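Local coordinates for protein dipeptide Epimerase (Enterococcus faecalis V583, PDB 3JVA) that belongs to the mandelate racemase/muconate lactonizing enzyme family of the enolase superfamily and carries a magnesium ion in its barrel domain, at residues I81-I84 and H85-M88; Q115-L118 and Y119-L122. All coordinates share one frame; numbering follows the deposited sequence.

Interaction 1 of 2, residues I81-I84 and H85-M88; sequences IEKI and HEVM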
loop_
_atom_site.group_PDB
_atom_site.type_symbol
_atom_site.label_atom_id
_atom_site.label_comp_id
_atom_site.label_asym_id
_atom_site.label_seq_id
_atom_site.Cartn_x
_atom_site.Cartn_y
_atom_site.Cartn_z
ATOM N N ILE B 81 13.512 3.051 -38.355
ATOM C CA ILE B 81 13.454 4.072 -37.313
ATOM C C ILE B 81 13.830 3.458 -35.960
ATOM O O ILE B 81 14.316 4.148 -35.058
ATOM C CB ILE B 81 12.036 4.711 -37.266
ATOM C CG1 ILE B 81 12.033 5.930 -36.339
ATOM C CG2 ILE B 81 11.005 3.690 -36.809
ATOM C CD1 ILE B 81 12.899 7.087 -36.832
ATOM N N GLU B 82 13.613 2.153 -35.838
ATOM C CA GLU B 82 13.949 1.419 -34.626
ATOM C C GLU B 82 15.460 1.476 -34.395
ATOM O O GLU B 82 15.916 1.808 -33.300
ATOM C CB GLU B 82 13.482 -0.038 -34.750
ATOM C CG GLU B 82 11.968 -0.217 -34.635
ATOM C CD GLU B 82 11.478 -0.162 -33.198
ATOM O OE1 GLU B 82 11.676 -1.147 -32.458
ATOM O OE2 GLU B 82 10.898 0.867 -32.794
ATOM N N LYS B 83 16.240 1.167 -35.428
ATOM C CA LYS B 83 17.693 1.198 -35.287
ATOM C C LYS B 83 18.223 2.624 -35.224
ATOM O O LYS B 83 19.163 2.913 -34.485
ATOM C CB LYS B 83 18.377 0.453 -36.443
ATOM C CG LYS B 83 19.897 0.417 -36.314
ATOM C CD LYS B 83 20.565 -0.428 -37.404
ATOM C CE LYS B 83 22.090 -0.410 -37.255
ATOM N NZ LYS B 83 22.792 -1.295 -38.248
ATOM N N ILE B 84 17.624 3.526 -35.993
ATOM C CA ILE B 84 18.087 4.900 -35.977
ATOM C C ILE B 84 18.007 5.460 -34.552
ATOM O O ILE B 84 18.935 6.123 -34.097
ATOM C CB ILE B 84 17.280 5.761 -36.984
ATOM C CG1 ILE B 84 17.695 5.370 -38.410
ATOM C CG2 ILE B 84 17.545 7.246 -36.750
ATOM C CD1 ILE B 84 16.805 5.919 -39.505
ATOM N N HIS B 85 16.928 5.169 -33.830
ATOM C CA HIS B 85 16.826 5.660 -32.463
ATOM C C HIS B 85 17.767 4.878 -31.561
ATOM O O HIS B 85 18.311 5.420 -30.604
ATOM C CB HIS B 85 15.386 5.573 -31.961
ATOM C CG HIS B 85 14.572 6.780 -32.302
ATOM N ND1 HIS B 85 14.623 7.943 -31.563
ATOM C CD2 HIS B 85 13.735 7.026 -33.336
ATOM C CE1 HIS B 85 13.852 8.854 -32.128
ATOM N NE2 HIS B 85 13.300 8.324 -33.206
ATOM N N GLU B 86 17.974 3.608 -31.886
ATOM C CA GLU B 86 18.889 2.777 -31.109
ATOM C C GLU B 86 20.273 3.420 -31.155
ATOM O O GLU B 86 20.922 3.605 -30.124
ATOM C CB GLU B 86 18.965 1.377 -31.716
ATOM C CG GLU B 86 19.946 0.449 -31.024
ATOM C CD GLU B 86 20.027 -0.898 -31.716
ATOM O OE1 GLU B 86 20.730 -1.009 -32.741
ATOM O OE2 GLU B 86 19.369 -1.838 -31.241
ATOM N N VAL B 87 20.717 3.750 -32.366
ATOM C CA VAL B 87 22.023 4.374 -32.591
ATOM C C VAL B 87 22.145 5.713 -31.869
ATOM O O VAL B 87 23.143 5.975 -31.190
ATOM C CB VAL B 87 22.273 4.590 -34.105
ATOM C CG1 VAL B 87 23.600 5.302 -34.332
ATOM C CG2 VAL B 87 22.271 3.246 -34.818
ATOM N N MET B 88 21.134 6.566 -32.013
ATOM C CA MET B 88 21.174 7.864 -31.346
ATOM C C MET B 88 21.221 7.719 -29.825
ATOM O O MET B 88 21.933 8.462 -29.147
ATOM C CB MET B 88 19.964 8.714 -31.751
ATOM C CG MET B 88 19.971 9.106 -33.223
ATOM S SD MET B 88 18.728 10.357 -33.606
ATOM C CE MET B 88 17.220 9.419 -33.417
#

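Interaction 2 of 2, residues Q115-L118 and Y119-L122; sequences QLPL and YQLL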
loop_
_atom_site.group_PDB
_atom_site.type_symbol
_atom_site.label_atom_id
_atom_site.label_comp_id
_atom_site.label_asym_id
_atom_site.label_seq_id
_atom_site.Cartn_x
_atom_site.Cartn_y
_atom_site.Cartn_z
ATOM N N GLN B 115 5.398 7.736 -51.085
ATOM C CA GLN B 115 4.595 8.683 -51.865
ATOM C C GLN B 115 3.246 8.884 -51.173
ATOM O O GLN B 115 2.174 8.747 -51.772
ATOM C CB GLN B 115 4.417 8.184 -53.306
ATOM C CG GLN B 115 5.753 7.971 -54.025
ATOM C CD GLN B 115 5.619 7.802 -55.534
ATOM O OE1 GLN B 115 6.597 7.494 -56.224
ATOM N NE2 GLN B 115 4.419 8.015 -56.053
ATOM N N LEU B 116 3.330 9.216 -49.890
ATOM C CA LEU B 116 2.159 9.444 -49.054
ATOM C C LEU B 116 2.417 10.591 -48.092
ATOM O O LEU B 116 3.552 10.796 -47.647
ATOM C CB LEU B 116 1.852 8.198 -48.217
ATOM C CG LEU B 116 1.434 6.899 -48.903
ATOM C CD1 LEU B 116 1.477 5.763 -47.902
ATOM C CD2 LEU B 116 0.045 7.056 -49.479
ATOM N N PRO B 117 1.371 11.370 -47.774
ATOM C CA PRO B 117 1.545 12.479 -46.834
ATOM C C PRO B 117 1.875 11.782 -45.517
ATOM O O PRO B 117 1.391 10.678 -45.266
ATOM C CB PRO B 117 0.161 13.126 -46.795
ATOM C CG PRO B 117 -0.405 12.812 -48.141
ATOM C CD PRO B 117 0.018 11.381 -48.354
ATOM N N LEU B 118 2.672 12.418 -44.673
ATOM C CA LEU B 118 3.067 11.794 -43.420
ATOM C C LEU B 118 1.928 11.323 -42.520
ATOM O O LEU B 118 2.016 10.247 -41.929
ATOM C CB LEU B 118 3.989 12.732 -42.632
ATOM C CG LEU B 118 4.551 12.191 -41.310
ATOM C CD1 LEU B 118 5.258 10.846 -41.533
ATOM C CD2 LEU B 118 5.519 13.215 -40.737
ATOM N N TYR B 119 0.860 12.108 -42.405
ATOM C CA TYR B 119 -0.240 11.705 -41.534
ATOM C C TYR B 119 -0.825 10.339 -41.881
ATOM O O TYR B 119 -1.419 9.686 -41.028
ATOM C CB TYR B 119 -1.343 12.775 -41.520
ATOM C CG TYR B 119 -2.107 12.935 -42.814
ATOM C CD1 TYR B 119 -3.098 12.027 -43.177
ATOM C CD2 TYR B 119 -1.840 13.998 -43.671
ATOM C CE1 TYR B 119 -3.811 12.177 -44.369
ATOM C CE2 TYR B 119 -2.544 14.156 -44.864
ATOM C CZ TYR B 119 -3.526 13.242 -45.205
ATOM O OH TYR B 119 -4.225 13.392 -46.383
ATOM N N GLN B 120 -0.651 9.900 -43.124
ATOM C CA GLN B 120 -1.174 8.601 -43.536
ATOM C C GLN B 120 -0.328 7.468 -42.967
ATOM O O GLN B 120 -0.804 6.346 -42.810
ATOM C CB GLN B 120 -1.224 8.501 -45.066
ATOM C CG GLN B 120 -2.211 9.474 -45.704
ATOM C CD GLN B 120 -3.662 9.105 -45.441
ATOM O OE1 GLN B 120 -3.992 8.512 -44.415
ATOM N NE2 GLN B 120 -4.539 9.472 -46.369
ATOM N N LEU B 121 0.930 7.762 -42.654
ATOM C CA LEU B 121 1.816 6.746 -42.086
ATOM C C LEU B 121 1.759 6.737 -40.565
ATOM O O LEU B 121 2.299 5.832 -39.930
ATOM C CB LEU B 121 3.266 6.998 -42.508
ATOM C CG LEU B 121 3.633 6.859 -43.984
ATOM C CD1 LEU B 121 5.109 7.185 -44.170
ATOM C CD2 LEU B 121 3.329 5.447 -44.454
ATOM N N LEU B 122 1.102 7.735 -39.979
ATOM C CA LEU B 122 1.036 7.849 -38.528
ATOM C C LEU B 122 -0.314 7.568 -37.866
ATOM O O LEU B 122 -0.488 7.870 -36.687
ATOM C CB LEU B 122 1.518 9.248 -38.109
ATOM C CG LEU B 122 2.909 9.657 -38.614
ATOM C CD1 LEU B 122 3.218 11.091 -38.192
ATOM C CD2 LEU B 122 3.964 8.699 -38.058
#

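Interaction 1 of 2, residues I81-I84 and H85-M88
I81 and H85, one helical turn apart, lie side by side and point the same way. With its CG1 anti to the backbone N (chi1 -171°), the isoleucine sends that branch along the helix, and its CD1 meets CD2 of the H85 ring at 3.6 Å. The carbonyl of I81 works twice: its O accepts the H85 backbone N at 3.1 Å and also sits in the plane of the imidazole at its edge, 3.4 Å from H85 CD2. M88 comes at the same ring from another direction. Its chain bends at the sulfur (chi3 -70°), which lays CE over one face, 3.5 Å above the plane and toward the rim, while the same methyl reaches I84 CG2 at 4.0 Å. This is the packed side of helix 81-91, in the N-terminal capping domain of the enolase superfamily, which accompanies the barrel domain. Helix 96-114 covers it through Y107, C106, D103 and I102, and the H85 ring stacks with that of H272.

Around K83 and E86, both partly exposed, contacts within the helix are sparser, and the second subunit approaches. Both chains run extended, and they meet only glancingly, K83 CG lying 3.9 Å from E86 OE1; the charged ends stay apart, with K83 NZ 5.9 Å from that oxygen. E86 spends its other oxygen, OE2, on the second subunit, where K312 gives a salt bridge and Y125 OH a hydrogen bond. E82 makes no side-chain contact with 85-88; its OE1 accepts the backbone N of K312 of that subunit. One turn on from K83, V87 N bonds K83 O at 2.8 Å, nearly straight at 169°, and the V87 side chain also touches L76 and A72.

Interaction 2 of 2, residues Q115-L118 and Y119-L122
P117 lies against the Y119 ring, its CB 3.5 Å from Y119 CE2, and the two side chains cross at a slant. The tyrosine gets there because its CG takes the place between backbone N and carbonyl carbon (chi1 68°). At CD the proline also touches Q120, whose side chain lies alongside it and points the same way, with P117 CD 4.0 Å from Q120 CG. L118 and L122 form the second apolar pair: CD1 of L122 comes to 3.6 Å from L118 CG, one turn back. Just before the proline, L116 sends CD1 to L121 CD2 at 3.9 Å, the two leucines crossing at about a right angle.

The backbone helps set these pairs. P117 O accepts Q120 N at 3.1 Å and L118 O accepts L121 N at 2.8 Å, each donor standing well above its carbonyl plane; the bond from L122 N to L118 O, at 3.3 Å and 122°, is weak.

Further out, Y119 N is held by H306 ND1, and backbone bonds from L116 and L118 to G349 help hold the run. L116 and Q120 lean on F79 of the second subunit, and L121 meets L121 of that same subunit. Q120 NE2 also bonds a glycerol, probably left from crystallisation.

At the head of the run Q115, with positive phi, is the C-prime residue of the Schellman motif that ends helix 96-114; two extended residues, L116 and P117, then lead into the i to i+3 bonds of the short helix 118-121.

Interactions 1 and 2 follow one another along the chain, both in the N-terminal domain, with centres about 20 Å apart and nearest atoms about 9 Å apart, so they do not touch. Helix 96-114 joins them: its Y107 meets side chains of both. Each is largely buried and each borders the second subunit, but by different chemistry. Residues 81-88 present carboxylates there, answered by K312 and Y125 of that subunit, whereas 115-122 offer mainly apolar groups. Their backbones differ as well. Interaction 1 is regular helix with i to i+4 bonds, while interaction 2 is a helix end and a short, weakly bonded turn.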